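Local atomic coordinates of STU0660 (Streptococcus thermophilus, PDB entry 3ZTH), a protein that takes part in CRISPR-mediated bacterial immunity as a large Csn2 protein, binds magnesium ions and probably binds DNA. Residues Leu15-Gly18 with Ala19-Ile23; Lys31-Thr34 with Trp35-Ser39; Leu38-Phe42 with Gly43-Tyr47; Ser53-Tyr57 with Glu58-Ile62. All coordinates share one frame; numbering follows the deposited sequence.

Interaction 1 of 4, residues Leu15-Gly18 with Ala19-Ile23; sequences LNIG and AITQI
Gly18 and Thr21 form a local backbone-to-side-chain contact at the reversal between strand 13-16 and strand 20-24. The first strand belongs to an antiparallel sheet and the second to a mixed sheet, so the contact sits where the chain passes between the two. Gly18 N donates to Thr21 OG1 at 2.8 Å, and the bond is nearly straight, with an N-H...O angle of 177°. Thr21 OG1 stands beside its own backbone N (chi1 -57°), the position that meets the Gly18 amide. The methyl CG2 is then anti to that N and points toward Asn16 O and Ile17 CD1. It lies 3.8 Å from Asn16 O, and Thr21 CG2 is also 4.0 Å from Ile17 CD1. Ile17 reaches the threonine with two branches, since its CG2 comes to 3.6 Å from Thr21 OG1. The two beta-branched side chains cross at a slant. Further from the bend, Leu15 CG and Ile23 CD1 make an apolar contact at 4.2 Å. The polar end of Asn16 is engaged elsewhere: ND2 bonds to Arg252 O. The family is grouped with the P-loop NTPases, and strand 20-24 with the helix that follows it probably corresponds to the strand and helix that flank the P-loop in that fold. On the antiparallel sheet, Leu15 and Ile17 bond through their backbones to Phe3 and Met1 and pack on Phe3. Thr21 and Ile23 lie against strand 232-237, while Ile20 packs on helix 212-228.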
loop_
_atom_site.group_PDB
_atom_site.type_symbol
_atom_site.label_atom_id
_atom_site.label_comp_id
_atom_site.label_asym_id
_atom_site.label_seq_id
_atom_site.Cartn_x
_atom_site.Cartn_y
_atom_site.Cartn_z
ATOM N N LEU A 15 -11.668 40.726 -9.101
ATOM C CA LEU A 15 -11.297 40.295 -10.437
ATOM C C LEU A 15 -12.497 40.394 -11.383
ATOM O O LEU A 15 -13.549 39.793 -11.145
ATOM C CB LEU A 15 -10.817 38.848 -10.379
ATOM C CG LEU A 15 -9.338 38.450 -10.424
ATOM C CD1 LEU A 15 -8.438 39.508 -9.823
ATOM C CD2 LEU A 15 -9.204 37.122 -9.686
ATOM N N ASN A 16 -12.351 41.154 -12.452
ATOM C CA ASN A 16 -13.434 41.266 -13.404
ATOM C C ASN A 16 -13.168 40.153 -14.429
ATOM O O ASN A 16 -12.230 40.232 -15.219
ATOM C CB ASN A 16 -13.400 42.654 -14.032
ATOM C CG ASN A 16 -14.735 43.076 -14.602
ATOM O OD1 ASN A 16 -15.789 42.647 -14.141
ATOM N ND2 ASN A 16 -14.694 43.949 -15.597
ATOM N N ILE A 17 -13.989 39.106 -14.383
ATOM C CA ILE A 17 -13.854 37.931 -15.252
ATOM C C ILE A 17 -14.674 37.963 -16.550
ATOM O O ILE A 17 -15.861 38.295 -16.543
ATOM C CB ILE A 17 -14.254 36.642 -14.485
ATOM C CG1 ILE A 17 -13.535 36.578 -13.131
ATOM C CG2 ILE A 17 -13.951 35.418 -15.333
ATOM C CD1 ILE A 17 -12.020 36.579 -13.215
ATOM N N GLY A 18 -14.032 37.590 -17.657
ATOM C CA GLY A 18 -14.696 37.566 -18.953
ATOM C C GLY A 18 -14.187 36.402 -19.790
ATOM O O GLY A 18 -13.244 35.724 -19.381
ATOM N N ALA A 19 -14.801 36.160 -20.948
ATOM C CA ALA A 19 -14.392 35.063 -21.819
ATOM C C ALA A 19 -12.870 34.939 -21.767
ATOM O O ALA A 19 -12.325 33.871 -21.470
ATOM C CB ALA A 19 -14.852 35.330 -23.236
ATOM N N ILE A 20 -12.187 36.039 -22.053
ATOM C CA ILE A 20 -10.738 36.051 -21.993
ATOM C C ILE A 20 -10.307 37.079 -20.953
ATOM O O ILE A 20 -10.389 38.289 -21.171
ATOM C CB ILE A 20 -10.113 36.366 -23.375
ATOM C CG1 ILE A 20 -10.425 35.223 -24.346
ATOM C CG2 ILE A 20 -8.599 36.499 -23.256
ATOM C CD1 ILE A 20 -9.789 35.379 -25.704
ATOM N N THR A 21 -9.873 36.576 -19.807
ATOM C CA THR A 21 -9.424 37.407 -18.695
ATOM C C THR A 21 -7.893 37.432 -18.607
ATOM O O THR A 21 -7.239 36.393 -18.739
ATOM C CB THR A 21 -9.977 36.858 -17.360
ATOM O OG1 THR A 21 -11.402 36.786 -17.432
ATOM C CG2 THR A 21 -9.568 37.756 -16.187
ATOM N N GLN A 22 -7.331 38.615 -18.374
ATOM C CA GLN A 22 -5.878 38.766 -18.254
ATOM C C GLN A 22 -5.494 39.464 -16.950
ATOM O O GLN A 22 -5.963 40.561 -16.647
ATOM C CB GLN A 22 -5.320 39.550 -19.443
ATOM C CG GLN A 22 -5.572 38.885 -20.798
ATOM C CD GLN A 22 -5.086 39.727 -21.964
ATOM O OE1 GLN A 22 -3.909 39.687 -22.339
ATOM N NE2 GLN A 22 -5.992 40.508 -22.536
ATOM N N ILE A 23 -4.644 38.808 -16.172
ATOM C CA ILE A 23 -4.195 39.347 -14.902
ATOM C C ILE A 23 -2.752 39.777 -15.078
ATOM O O ILE A 23 -1.883 38.965 -15.385
ATOM C CB ILE A 23 -4.325 38.290 -13.780
ATOM C CG1 ILE A 23 -5.806 38.021 -13.513
ATOM C CG2 ILE A 23 -3.653 38.781 -12.496
ATOM C CD1 ILE A 23 -6.060 36.903 -12.551
#

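Interaction 2 of 4, residues Lys31-Thr34 with Trp35-Ser39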
loop_
_atom_site.group_PDB
_atom_site.type_symbol
_atom_site.label_atom_id
_atom_site.label_comp_id
_atom_site.label_asym_id
_atom_site.label_seq_id
_atom_site.Cartn_x
_atom_site.Cartn_y
_atom_site.Cartn_z
ATOM N N LYS A 31 -0.231 38.312 -7.421
ATOM C CA LYS A 31 -0.692 37.567 -8.594
ATOM C C LYS A 31 -0.559 36.088 -8.297
ATOM O O LYS A 31 -1.466 35.298 -8.567
ATOM C CB LYS A 31 0.138 37.912 -9.850
ATOM C CG LYS A 31 -0.095 39.335 -10.368
ATOM C CD LYS A 31 0.448 39.574 -11.783
ATOM C CE LYS A 31 1.959 39.630 -11.816
ATOM N NZ LYS A 31 2.437 39.986 -13.175
ATOM N N TYR A 32 0.570 35.723 -7.706
ATOM C CA TYR A 32 0.819 34.329 -7.392
ATOM C C TYR A 32 -0.176 33.790 -6.383
ATOM O O TYR A 32 -0.676 32.676 -6.530
ATOM C CB TYR A 32 2.244 34.142 -6.870
ATOM C CG TYR A 32 2.641 32.686 -6.794
ATOM C CD1 TYR A 32 3.183 32.040 -7.901
ATOM C CD2 TYR A 32 2.446 31.947 -5.631
ATOM C CE1 TYR A 32 3.524 30.697 -7.857
ATOM C CE2 TYR A 32 2.782 30.598 -5.571
ATOM C CZ TYR A 32 3.323 29.978 -6.693
ATOM O OH TYR A 32 3.679 28.644 -6.653
ATOM N N TYR A 33 -0.451 34.582 -5.355
ATOM C CA TYR A 33 -1.394 34.193 -4.324
ATOM C C TYR A 33 -2.772 33.993 -4.948
ATOM O O TYR A 33 -3.469 33.035 -4.635
ATOM C CB TYR A 33 -1.481 35.271 -3.246
ATOM C CG TYR A 33 -2.615 35.024 -2.291
ATOM C CD1 TYR A 33 -2.489 34.099 -1.259
ATOM C CD2 TYR A 33 -3.843 35.666 -2.456
ATOM C CE1 TYR A 33 -3.568 33.810 -0.406
ATOM C CE2 TYR A 33 -4.926 35.387 -1.614
ATOM C CZ TYR A 33 -4.777 34.457 -0.592
ATOM O OH TYR A 33 -5.830 34.182 0.246
ATOM N N THR A 34 -3.159 34.912 -5.822
ATOM C CA THR A 34 -4.447 34.843 -6.481
ATOM C C THR A 34 -4.517 33.554 -7.296
ATOM O O THR A 34 -5.542 32.858 -7.284
ATOM C CB THR A 34 -4.658 36.062 -7.380
ATOM O OG1 THR A 34 -4.481 37.252 -6.602
ATOM C CG2 THR A 34 -6.060 36.062 -7.958
ATOM N N TRP A 35 -3.420 33.223 -7.978
ATOM C CA TRP A 35 -3.365 31.986 -8.763
ATOM C C TRP A 35 -3.479 30.751 -7.859
ATOM O O TRP A 35 -4.186 29.797 -8.182
ATOM C CB TRP A 35 -2.051 31.882 -9.558
ATOM C CG TRP A 35 -1.892 30.526 -10.175
ATOM C CD1 TRP A 35 -2.572 30.037 -11.253
ATOM C CD2 TRP A 35 -1.129 29.425 -9.656
ATOM N NE1 TRP A 35 -2.294 28.704 -11.430
ATOM C CE2 TRP A 35 -1.413 28.300 -10.467
ATOM C CE3 TRP A 35 -0.241 29.278 -8.581
ATOM C CZ2 TRP A 35 -0.840 27.041 -10.240
ATOM C CZ3 TRP A 35 0.332 28.024 -8.350
ATOM C CH2 TRP A 35 0.028 26.921 -9.178
ATOM N N GLN A 36 -2.776 30.768 -6.734
ATOM C CA GLN A 36 -2.785 29.636 -5.809
ATOM C C GLN A 36 -4.182 29.344 -5.270
ATOM O O GLN A 36 -4.586 28.191 -5.159
ATOM C CB GLN A 36 -1.818 29.906 -4.647
ATOM C CG GLN A 36 -1.596 28.729 -3.696
ATOM C CD GLN A 36 -0.911 27.544 -4.366
ATOM O OE1 GLN A 36 -1.578 26.636 -4.879
ATOM N NE2 GLN A 36 0.426 27.555 -4.379
ATOM N N ILE A 37 -4.909 30.395 -4.922
ATOM C CA ILE A 37 -6.260 30.241 -4.404
ATOM C C ILE A 37 -7.176 29.724 -5.508
ATOM O O ILE A 37 -7.940 28.781 -5.306
ATOM C CB ILE A 37 -6.828 31.585 -3.915
ATOM C CG1 ILE A 37 -6.053 32.083 -2.695
ATOM C CG2 ILE A 37 -8.293 31.422 -3.590
ATOM C CD1 ILE A 37 -6.294 31.248 -1.430
ATOM N N LEU A 38 -7.107 30.359 -6.673
ATOM C CA LEU A 38 -7.930 29.962 -7.805
ATOM C C LEU A 38 -7.811 28.474 -8.126
ATOM O O LEU A 38 -8.811 27.761 -8.243
ATOM C CB LEU A 38 -7.547 30.781 -9.035
ATOM C CG LEU A 38 -8.177 32.166 -9.132
ATOM C CD1 LEU A 38 -7.515 32.961 -10.233
ATOM C CD2 LEU A 38 -9.656 32.011 -9.403
ATOM N N SER A 39 -6.582 28.001 -8.256
ATOM C CA SER A 39 -6.370 26.605 -8.584
ATOM C C SER A 39 -6.822 25.672 -7.465
ATOM O O SER A 39 -7.343 24.592 -7.731
ATOM C CB SER A 39 -4.895 26.364 -8.917
ATOM O OG SER A 39 -4.082 26.574 -7.786
#
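Lys31 O accepts from Trp35 N at 2.9 Å, the first of four successive i to i+4 bonds in helix 28-43. Gln36 N donates to Tyr32 O, Ile37 N to Tyr33 O and Leu38 N to Thr34 O, all within 3.0 Å. Four side-chain polar atoms have partners outside the two segments: Lys31 NZ bonds to Gly25 O, Tyr33 OH to Gln6 O, Thr34 OG1 to Leu30 O, and Trp35 NE1 to Asp79 OD2. Between side chains the contact is mostly apolar. The Tyr33 ring has CG anti to the backbone N (chi1 170°), which swings it along the helix to Ile37. Ile37 CG1 lies over its face, 3.8 Å from the centroid of the Tyr33 ring, in a CH-pi contact. Tyr32 and Trp35 point the same way and meet obliquely, with planes at 55° and Tyr32 CZ 3.9 Å from Trp35 CZ3. Thr34 CG2 runs beside Leu38 CD1. The helix is wedged between sheets and a partner chain. Thr34 faces strands 13-16 and 254-257, and Ser39 touches strand 76-80. Tyr32 meets Phe83 and Phe209 of the second subunit, and Tyr33 and Ile37 meet its Trp174.

Interaction 3 of 4, residues Leu38-Phe42 with Gly43-Tyr47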
loop_
_atom_site.group_PDB
_atom_site.type_symbol
_atom_site.label_atom_id
_atom_site.label_comp_id
_atom_site.label_asym_id
_atom_site.label_seq_id
_atom_site.Cartn_x
_atom_site.Cartn_y
_atom_site.Cartn_z
ATOM N N LEU A 38 -7.107 30.359 -6.673
ATOM C CA LEU A 38 -7.930 29.962 -7.805
ATOM C C LEU A 38 -7.811 28.474 -8.126
ATOM O O LEU A 38 -8.811 27.761 -8.243
ATOM C CB LEU A 38 -7.547 30.781 -9.035
ATOM C CG LEU A 38 -8.177 32.166 -9.132
ATOM C CD1 LEU A 38 -7.515 32.961 -10.233
ATOM C CD2 LEU A 38 -9.656 32.011 -9.403
ATOM N N SER A 39 -6.582 28.001 -8.256
ATOM C CA SER A 39 -6.370 26.605 -8.584
ATOM C C SER A 39 -6.822 25.672 -7.465
ATOM O O SER A 39 -7.343 24.592 -7.731
ATOM C CB SER A 39 -4.895 26.364 -8.917
ATOM O OG SER A 39 -4.082 26.574 -7.786
ATOM N N TRP A 40 -6.620 26.077 -6.215
ATOM C CA TRP A 40 -7.026 25.239 -5.092
ATOM C C TRP A 40 -8.539 25.193 -4.996
ATOM O O TRP A 40 -9.129 24.130 -4.850
ATOM C CB TRP A 40 -6.446 25.781 -3.787
ATOM C CG TRP A 40 -5.058 25.291 -3.488
ATOM C CD1 TRP A 40 -4.205 24.645 -4.346
ATOM C CD2 TRP A 40 -4.358 25.407 -2.240
ATOM N NE1 TRP A 40 -3.021 24.353 -3.708
ATOM C CE2 TRP A 40 -3.087 24.807 -2.415
ATOM C CE3 TRP A 40 -4.682 25.958 -0.991
ATOM C CZ2 TRP A 40 -2.139 24.742 -1.383
ATOM C CZ3 TRP A 40 -3.739 25.893 0.036
ATOM C CH2 TRP A 40 -2.483 25.287 -0.170
ATOM N N TYR A 41 -9.156 26.363 -5.088
ATOM C CA TYR A 41 -10.598 26.488 -5.004
ATOM C C TYR A 41 -11.311 25.677 -6.079
ATOM O O TYR A 41 -12.171 24.845 -5.778
ATOM C CB TYR A 41 -10.989 27.954 -5.155
ATOM C CG TYR A 41 -12.380 28.286 -4.665
ATOM C CD1 TYR A 41 -12.665 28.327 -3.297
ATOM C CD2 TYR A 41 -13.398 28.615 -5.563
ATOM C CE1 TYR A 41 -13.917 28.693 -2.832
ATOM C CE2 TYR A 41 -14.660 28.986 -5.110
ATOM C CZ TYR A 41 -14.911 29.027 -3.740
ATOM O OH TYR A 41 -16.144 29.434 -3.275
ATOM N N PHE A 42 -10.960 25.929 -7.334
ATOM C CA PHE A 42 -11.599 25.243 -8.450
ATOM C C PHE A 42 -10.944 23.928 -8.839
ATOM O O PHE A 42 -11.528 23.145 -9.581
ATOM C CB PHE A 42 -11.642 26.163 -9.674
ATOM C CG PHE A 42 -12.500 27.390 -9.484
ATOM C CD1 PHE A 42 -13.851 27.270 -9.162
ATOM C CD2 PHE A 42 -11.959 28.664 -9.634
ATOM C CE1 PHE A 42 -14.647 28.397 -8.993
ATOM C CE2 PHE A 42 -12.748 29.798 -9.467
ATOM C CZ PHE A 42 -14.097 29.663 -9.146
ATOM N N GLY A 43 -9.742 23.682 -8.326
ATOM C CA GLY A 43 -9.022 22.464 -8.651
ATOM C C GLY A 43 -9.322 21.248 -7.794
ATOM O O GLY A 43 -8.790 20.169 -8.060
ATOM N N GLY A 44 -10.150 21.403 -6.766
ATOM C CA GLY A 44 -10.486 20.266 -5.929
ATOM C C GLY A 44 -9.509 19.968 -4.804
ATOM O O GLY A 44 -9.434 18.842 -4.302
ATOM N N LYS A 45 -8.756 20.979 -4.399
ATOM C CA LYS A 45 -7.796 20.812 -3.322
ATOM C C LYS A 45 -8.456 20.353 -2.018
ATOM O O LYS A 45 -9.472 20.901 -1.595
ATOM C CB LYS A 45 -7.071 22.137 -3.083
ATOM C CG LYS A 45 -6.150 22.157 -1.888
ATOM C CD LYS A 45 -4.890 21.365 -2.147
ATOM C CE LYS A 45 -3.883 21.568 -1.018
ATOM N NZ LYS A 45 -2.564 20.940 -1.323
ATOM N N LYS A 46 -7.873 19.337 -1.391
ATOM C CA LYS A 46 -8.360 18.837 -0.107
ATOM C C LYS A 46 -7.443 19.532 0.898
ATOM O O LYS A 46 -6.248 19.253 0.967
ATOM C CB LYS A 46 -8.213 17.317 -0.032
ATOM C CG LYS A 46 -9.036 16.579 -1.090
ATOM C CD LYS A 46 -8.502 15.174 -1.341
ATOM C CE LYS A 46 -9.012 14.614 -2.663
ATOM N NZ LYS A 46 -8.192 13.458 -3.129
ATOM N N TYR A 47 -8.014 20.454 1.660
ATOM C CA TYR A 47 -7.262 21.247 2.615
ATOM C C TYR A 47 -6.813 20.571 3.898
ATOM O O TYR A 47 -7.602 19.919 4.580
ATOM C CB TYR A 47 -8.074 22.476 3.003
ATOM C CG TYR A 47 -8.655 23.255 1.846
ATOM C CD1 TYR A 47 -7.829 23.870 0.904
ATOM C CD2 TYR A 47 -10.033 23.434 1.734
ATOM C CE1 TYR A 47 -8.363 24.658 -0.123
ATOM C CE2 TYR A 47 -10.576 24.213 0.718
ATOM C CZ TYR A 47 -9.737 24.826 -0.205
ATOM O OH TYR A 47 -10.277 25.614 -1.197
#
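Gly43 N approaches Ser39 O, but that bond is weak, and the place of the oxygen is doubtful. Gly44 is the first residue to leave helical angles. Its phi is positive (85°), a backbone shape that suits glycine and turns the chain back along the helix end. This brings Lys45 back to Trp40, their CA atoms 4.8 Å apart. Lys45 N donates to Trp40 O at 3.2 Å, in the carbonyl plane and on a lone pair, so a late carbonyl of the helix gains a partner beyond the usual i+4 pattern. The Lys45 side chain starts anti to its backbone N and bends at chi2 (73°), which lays it along the indole of Trp40. Lys45 CG sits over the five-membered ring, 3.8 Å from its centroid, in a CH-pi contact. Lys45 CE follows over the same indole, 3.6 Å from both Trp40 CE2 and Trp40 CZ2. Tyr47 comes next in contact. Lys45 O lies over the centre of its ring, while Trp40 CE3 meets the ring edge, 4.0 Å from Tyr47 CE1. Tyr47 OH reaches back to Tyr41 CA at 3.9 Å. This is the C-terminal end of the helix, tied to the loop by the Lys45 N to Trp40 O bond and by the packing of Trp40 with Lys45 and Tyr47. Arg72 binds Tyr41 O and Lys45 O, and Tyr41 OH binds Val70 O. Strand 76-80 touches Ser39 and Phe42. Helix 49-52 meets Trp40, Lys45 and Tyr47, and Glu173 and Trp174 of the second subunit pack on Trp40.

Interaction 4 of 4, residues Ser53-Tyr57 with Glu58-Ile62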
loop_
_atom_site.group_PDB
_atom_site.type_symbol
_atom_site.label_atom_id
_atom_site.label_comp_id
_atom_site.label_asym_id
_atom_site.label_seq_id
_atom_site.Cartn_x
_atom_site.Cartn_y
_atom_site.Cartn_z
ATOM N N SER A 53 -4.372 27.509 7.922
ATOM C CA SER A 53 -3.788 28.312 9.000
ATOM C C SER A 53 -4.093 29.794 8.846
ATOM O O SER A 53 -4.752 30.388 9.691
ATOM C CB SER A 53 -2.272 28.142 9.025
ATOM O OG SER A 53 -1.930 26.774 9.053
ATOM N N ILE A 54 -3.602 30.375 7.756
ATOM C CA ILE A 54 -3.780 31.794 7.459
ATOM C C ILE A 54 -5.234 32.261 7.355
ATOM O O ILE A 54 -5.508 33.462 7.363
ATOM C CB ILE A 54 -3.060 32.175 6.144
ATOM C CG1 ILE A 54 -3.670 31.397 4.973
ATOM C CG2 ILE A 54 -1.578 31.899 6.274
ATOM C CD1 ILE A 54 -3.143 31.800 3.605
ATOM N N PHE A 55 -6.168 31.331 7.240
ATOM C CA PHE A 55 -7.561 31.725 7.149
ATOM C C PHE A 55 -8.278 31.354 8.442
ATOM O O PHE A 55 -9.499 31.216 8.471
ATOM C CB PHE A 55 -8.221 31.025 5.966
ATOM C CG PHE A 55 -7.562 31.311 4.653
ATOM C CD1 PHE A 55 -7.575 32.594 4.118
ATOM C CD2 PHE A 55 -6.916 30.296 3.950
ATOM C CE1 PHE A 55 -6.955 32.864 2.900
ATOM C CE2 PHE A 55 -6.292 30.558 2.732
ATOM C CZ PHE A 55 -6.312 31.843 2.208
ATOM N N ASP A 56 -7.513 31.195 9.516
ATOM C CA ASP A 56 -8.087 30.809 10.800
ATOM C C ASP A 56 -8.781 29.451 10.720
ATOM O O ASP A 56 -9.884 29.276 11.242
ATOM C CB ASP A 56 -9.075 31.866 11.286
ATOM C CG ASP A 56 -8.458 32.805 12.290
ATOM O OD1 ASP A 56 -7.350 33.330 12.016
ATOM O OD2 ASP A 56 -9.084 33.016 13.354
ATOM N N TYR A 57 -8.122 28.507 10.047
ATOM C CA TYR A 57 -8.616 27.141 9.893
ATOM C C TYR A 57 -10.012 27.053 9.295
ATOM O O TYR A 57 -10.735 26.080 9.515
ATOM C CB TYR A 57 -8.559 26.441 11.246
ATOM C CG TYR A 57 -7.174 26.530 11.837
ATOM C CD1 TYR A 57 -6.152 25.690 11.391
ATOM C CD2 TYR A 57 -6.853 27.526 12.765
ATOM C CE1 TYR A 57 -4.845 25.841 11.846
ATOM C CE2 TYR A 57 -5.552 27.687 13.224
ATOM C CZ TYR A 57 -4.553 26.841 12.759
ATOM O OH TYR A 57 -3.261 27.003 13.192
ATOM N N GLU A 58 -10.374 28.083 8.537
ATOM C CA GLU A 58 -11.661 28.150 7.860
ATOM C C GLU A 58 -11.334 28.071 6.371
ATOM O O GLU A 58 -10.354 28.668 5.923
ATOM C CB GLU A 58 -12.352 29.478 8.173
ATOM C CG GLU A 58 -13.823 29.331 8.509
ATOM C CD GLU A 58 -14.035 28.567 9.802
ATOM O OE1 GLU A 58 -13.663 29.105 10.869
ATOM O OE2 GLU A 58 -14.560 27.429 9.751
ATOM N N GLU A 59 -12.133 27.338 5.604
ATOM C CA GLU A 59 -11.867 27.214 4.176
ATOM C C GLU A 59 -12.055 28.548 3.464
ATOM O O GLU A 59 -13.007 29.269 3.738
ATOM C CB GLU A 59 -12.785 26.170 3.549
ATOM C CG GLU A 59 -12.915 24.904 4.369
ATOM C CD GLU A 59 -13.496 23.752 3.577
ATOM O OE1 GLU A 59 -14.418 23.985 2.765
ATOM O OE2 GLU A 59 -13.033 22.608 3.777
ATOM N N PRO A 60 -11.136 28.897 2.543
ATOM C CA PRO A 60 -11.210 30.157 1.790
ATOM C C PRO A 60 -12.389 30.195 0.808
ATOM O O PRO A 60 -12.780 29.172 0.243
ATOM C CB PRO A 60 -9.856 30.216 1.089
ATOM C CG PRO A 60 -9.556 28.770 0.843
ATOM C CD PRO A 60 -9.929 28.137 2.166
ATOM N N THR A 61 -12.934 31.384 0.591
ATOM C CA THR A 61 -14.080 31.543 -0.285
ATOM C C THR A 61 -13.885 32.532 -1.434
ATOM O O THR A 61 -13.003 33.392 -1.387
ATOM C CB THR A 61 -15.300 31.967 0.572
ATOM O OG1 THR A 61 -16.127 30.824 0.810
ATOM C CG2 THR A 61 -16.097 33.061 -0.089
ATOM N N ILE A 62 -14.708 32.389 -2.471
ATOM C CA ILE A 62 -14.686 33.292 -3.626
ATOM C C ILE A 62 -16.125 33.746 -3.868
ATOM O O ILE A 62 -17.003 32.921 -4.144
ATOM C CB ILE A 62 -14.169 32.599 -4.910
ATOM C CG1 ILE A 62 -12.719 32.149 -4.720
ATOM C CG2 ILE A 62 -14.284 33.550 -6.089
ATOM C CD1 ILE A 62 -12.039 31.697 -6.001
#
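Phe55 reaches across a tight turn to Glu58 and Pro60. Its CB comes first, 3.2 Å from Glu58 O, and Phe55 CG is 4.0 Å from that same oxygen. From there the ring leads to the proline. Phe55 CD2 has Pro60 CB and Pro60 CD at 4.1 Å, Phe55 CE2 comes closest with Pro60 CB at 3.9 Å, and Phe55 CZ at the tip still lies near it. Pro60 CB thus stands almost centrally over one face, 12° off the ring normal and 4.0 Å from the centroid of the Phe55 ring, in a CH-pi contact. The two side chains cross at about a right angle. Ile54 CG1 covers the opposite face toward its rim, so the ring is held between an isoleucine and a proline. With CG beside the backbone N (chi1 -58°), the ring is carried to Pro60. The backbone makes a type I' beta turn from Phe55 to Glu58, with Asp56 and Tyr57 both at positive phi. Glu58 N donates to Phe55 O at 3.3 Å, but from well above the carbonyl plane rather than on a lone pair. Asp56 is also the C' residue of a Schellman motif that ends helix 49-52, with Asp56 N on Ser53 O and Tyr57 N on Leu52 O. The turn leads on to strand 62-63, which pairs with strand 2-5. Phe55 rests on Tyr33 and Ile37 of helix 28-43, Pro60 touches Tyr47, and Ile54 and Tyr57 pack on the second subunit.

In the fold
The four contacts follow one another along the chain. Interaction 1 meets interaction 2 where Leu15 CD2 lies 3.7 Å from Thr34 CG2. Interactions 2 and 3 share Leu38 and Ser39 on helix 28-43, with centres about 10 Å apart. Interaction 4 comes back onto the helix: Phe55 CZ is 3.7 Å from Ile37 CD1, and Tyr41 CE1 is 3.3 Å from Pro60 O. The magnesium site of Gln26 and Asp240 lies near the start of helix 28-43, by Lys31. The Lys31 side chain is about 6 Å from the ion and about 4 Å from the Asp240 side chain, and that of Ile23 is about 12 Å from the ion. Interactions 3 and 4 lie away from it, and with interaction 2 they touch the second subunit.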